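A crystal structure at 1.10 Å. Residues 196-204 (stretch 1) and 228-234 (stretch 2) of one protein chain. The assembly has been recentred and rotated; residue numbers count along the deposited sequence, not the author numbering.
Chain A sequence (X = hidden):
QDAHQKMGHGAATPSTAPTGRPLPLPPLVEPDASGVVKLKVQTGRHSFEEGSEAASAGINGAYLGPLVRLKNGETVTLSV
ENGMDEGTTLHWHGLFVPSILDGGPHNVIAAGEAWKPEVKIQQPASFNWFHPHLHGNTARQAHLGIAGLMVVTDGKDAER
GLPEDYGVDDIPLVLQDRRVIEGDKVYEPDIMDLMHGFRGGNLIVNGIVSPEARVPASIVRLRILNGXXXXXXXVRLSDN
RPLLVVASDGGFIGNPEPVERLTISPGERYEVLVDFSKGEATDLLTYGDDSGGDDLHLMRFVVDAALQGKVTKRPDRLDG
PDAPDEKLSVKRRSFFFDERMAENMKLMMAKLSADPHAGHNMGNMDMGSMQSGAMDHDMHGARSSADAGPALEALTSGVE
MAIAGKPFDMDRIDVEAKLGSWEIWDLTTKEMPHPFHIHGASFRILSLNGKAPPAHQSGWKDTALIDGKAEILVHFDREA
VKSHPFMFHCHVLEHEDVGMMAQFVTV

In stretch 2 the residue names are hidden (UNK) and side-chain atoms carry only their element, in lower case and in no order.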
# COMPACT_ATOMS: atom_id res chain seq x y z
N HIS A 196 -8.87 8.37 -15.37
CA HIS A 196 -9.33 8.74 -14.00
C HIS A 196 -9.02 7.70 -12.94
O HIS A 196 -9.23 8.00 -11.77
CB HIS A 196 -10.82 9.12 -14.00
CG HIS A 196 -11.10 10.30 -14.88
ND1 HIS A 196 -10.68 11.58 -14.59
CD2 HIS A 196 -11.65 10.37 -16.11
CE1 HIS A 196 -11.03 12.41 -15.57
NE2 HIS A 196 -11.64 11.70 -16.50
N GLY A 197 -8.56 6.53 -13.36
CA GLY A 197 -8.40 5.38 -12.46
C GLY A 197 -9.59 4.46 -12.53
O GLY A 197 -10.72 4.89 -12.72
N PHE A 198 -9.32 3.17 -12.34
CA PHE A 198 -10.32 2.12 -12.40
C PHE A 198 -10.92 1.93 -11.03
O PHE A 198 -10.21 1.53 -10.10
CB PHE A 198 -9.67 0.83 -12.88
CG PHE A 198 -10.55 -0.37 -13.00
CD1 PHE A 198 -11.23 -0.63 -14.19
CD2 PHE A 198 -10.72 -1.25 -11.97
CE1 PHE A 198 -11.98 -1.80 -14.37
CE2 PHE A 198 -11.49 -2.40 -12.12
CZ PHE A 198 -12.12 -2.66 -13.29
N ARG A 199 -12.25 2.13 -10.92
CA ARG A 199 -13.00 1.91 -9.67
C ARG A 199 -14.20 0.99 -9.95
O ARG A 199 -14.69 0.90 -11.08
CB ARG A 199 -13.54 3.23 -9.11
CG ARG A 199 -12.43 4.15 -8.64
CD ARG A 199 -12.87 5.51 -8.08
NE ARG A 199 -14.16 5.63 -7.45
CZ ARG A 199 -14.85 6.76 -7.13
NH1 ARG A 199 -14.43 7.99 -7.45
NH2 ARG A 199 -15.99 6.64 -6.51
N GLY A 200 -14.67 0.31 -8.92
CA GLY A 200 -15.89 -0.48 -9.00
C GLY A 200 -16.77 -0.28 -7.81
O GLY A 200 -16.30 0.20 -6.78
N GLY A 201 -18.02 -0.69 -7.94
CA GLY A 201 -19.03 -0.43 -6.88
C GLY A 201 -19.09 -1.48 -5.81
O GLY A 201 -19.76 -1.28 -4.80
N ASN A 202 -18.42 -2.63 -6.00
CA ASN A 202 -18.46 -3.67 -4.95
C ASN A 202 -17.23 -3.49 -4.07
O ASN A 202 -16.10 -3.73 -4.54
CB ASN A 202 -18.44 -5.05 -5.59
CG ASN A 202 -19.57 -5.29 -6.50
OD1 ASN A 202 -20.68 -5.55 -6.08
ND2 ASN A 202 -19.32 -5.25 -7.79
N LEU A 203 -17.40 -3.12 -2.81
CA LEU A 203 -16.26 -2.97 -1.90
C LEU A 203 -15.97 -4.29 -1.23
O LEU A 203 -16.91 -5.02 -0.91
CB LEU A 203 -16.54 -1.90 -0.88
CG LEU A 203 -16.99 -0.53 -1.41
CD1 LEU A 203 -17.06 0.48 -0.27
CD2 LEU A 203 -15.99 0.00 -2.47
N ILE A 204 -14.69 -4.56 -1.03
CA ILE A 204 -14.27 -5.82 -0.39
C ILE A 204 -13.23 -5.55 0.69
O ILE A 204 -12.47 -4.57 0.61
CB ILE A 204 -13.77 -6.84 -1.43
CG1 ILE A 204 -12.62 -6.28 -2.27
CG2 ILE A 204 -14.93 -7.31 -2.29
CD1 ILE A 204 -11.92 -7.32 -3.13
N UNK A 228 -6.42 -1.13 -3.47
CA UNK A 228 -7.23 -0.93 -4.67
C UNK A 228 -6.37 -0.34 -5.82
O UNK A 228 -5.29 0.21 -5.59
c UNK A 228 -8.36 0.04 -4.38
N UNK A 229 -6.90 -0.45 -7.05
CA UNK A 229 -6.23 0.18 -8.18
C UNK A 229 -6.15 1.68 -8.08
O UNK A 229 -5.19 2.29 -8.54
c UNK A 229 -6.93 -0.20 -9.50
n UNK A 229 -6.28 -1.67 -11.31
c UNK A 229 -6.58 -1.58 -9.99
o UNK A 229 -6.56 -2.55 -9.24
N UNK A 230 -7.22 2.28 -7.55
CA UNK A 230 -7.40 3.74 -7.68
C UNK A 230 -8.20 4.39 -6.58
O UNK A 230 -7.93 5.53 -6.22
c UNK A 230 -8.01 4.10 -9.02
N UNK A 231 -9.23 3.71 -6.08
CA UNK A 231 -10.15 4.27 -5.11
C UNK A 231 -9.41 4.72 -3.86
O UNK A 231 -8.60 3.94 -3.31
n UNK A 231 -14.19 2.50 -4.58
n UNK A 231 -16.08 2.93 -5.82
c UNK A 231 -11.18 3.23 -4.72
c UNK A 231 -13.29 2.66 -3.46
n UNK A 231 -15.68 4.13 -3.91
c UNK A 231 -15.31 3.19 -4.78
c UNK A 231 -12.20 3.67 -3.69
N UNK A 232 -9.74 5.90 -3.34
CA UNK A 232 -9.34 6.34 -2.01
C UNK A 232 -10.44 5.97 -1.03
O UNK A 232 -11.65 6.11 -1.33
n UNK A 232 -8.32 9.33 -3.69
c UNK A 232 -9.12 7.83 -1.95
c UNK A 232 -8.04 8.28 -2.90
o UNK A 232 -6.95 7.71 -2.93
N UNK A 233 -10.06 5.47 0.15
CA UNK A 233 -11.00 5.19 1.20
C UNK A 233 -10.94 6.29 2.23
O UNK A 233 -9.88 6.85 2.49
c UNK A 233 -12.24 2.18 0.69
c UNK A 233 -10.73 3.81 1.84
c UNK A 233 -12.50 1.14 -0.18
c UNK A 233 -11.45 0.62 -0.93
c UNK A 233 -11.00 2.68 0.90
c UNK A 233 -9.94 2.12 0.16
c UNK A 233 -10.19 1.12 -0.77
N UNK A 234 -12.10 6.60 2.86
CA UNK A 234 -12.18 7.66 3.86
C UNK A 234 -13.03 7.03 4.97
O UNK A 234 -14.27 7.12 4.91
n UNK A 234 -11.00 10.16 2.00
c UNK A 234 -10.71 10.44 0.73
c UNK A 234 -12.57 9.28 0.74
n UNK A 234 -11.65 9.92 -0.05
c UNK A 234 -12.81 8.93 3.28
c UNK A 234 -12.18 9.43 2.03
O HOH W 1 -9.91 1.25 -7.40

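Position 228 carries a single side-chain carbon and no further atoms, which makes it Ala 228. Its CA-to-CB bond points toward stretch 1, but CB of Ala 228 is still 6.2 Å from O of Phe 198, its nearest approach, and makes no contact.

At position 229 two carbons are followed by one oxygen and one nitrogen, both on the second carbon. The first carbon, CB of 229, lies 3.8 Å from the backbone O of Phe 198. This short, planar, forked end could be read as an amide, and the residue is Asn 229. OD1 and ND2 are both hydrogen-bonded elsewhere in the structure.

Position 230 again has one side-chain carbon, aimed at stretch 1, where it lies 3.7 Å from CA of Gly 197 and 3.6 Å from O of Phe 198. This is Ala 230. The fit depends on the glycine opposite: a CB modelled on Gly 197 would fall 2.7 Å from CB of Ala 230, a clash, and the positive phi of Gly 197 already disfavours a side chain there.

Position 231 is the longest: three carbons, a nitrogen, then a carbon bearing two more nitrogens, one of them 2.9 Å from O of Gly 200. A guanidinium is unmistakable, and the residue is Arg 231. That nitrogen, NH2, donates a hydrogen bond to O of Gly 200 with an N-H...O angle of 136°. One face of the planar group is covered by NE of Arg 199, the opposite face by CD2 of Leu 203, which lies 3.7 Å from NE of Arg 231. The two arginines bring like charges close together, with NH2 of Arg 199 3.6 Å from NH1 of Arg 231.

Position 232 has two carbons, the second carrying an oxygen and a nitrogen. It is Asn 232, and it does not touch stretch 1.

Position 233 shows one carbon and a ring of six carbons, one of which lies 4.3 Å from CD2 of Leu 203, hence Phe 233. The ring atom is CE1, and the contact is apolar.

Position 234 has one carbon and a five-membered ring of three carbons and two nitrogens. This is His 234, beyond the reach of stretch 1.

The contact therefore combines close packing at one end with a long polar arm at the other. Ala 230 nests against Gly 197 and Phe 198, and water 1 ties the backbones together, donating to O of Phe 198 at 2.7 Å and accepting from N of Arg 231 at 2.9 Å. Beyond it, the Arg 231 side chain, with chi1 and chi2 both t and a turn at chi3 (m), reaches the carbonyl of Gly 200, its guanidinium sandwiched between Arg 199 and Leu 203.

Stretch 2, residues 228-234: ANARNFH
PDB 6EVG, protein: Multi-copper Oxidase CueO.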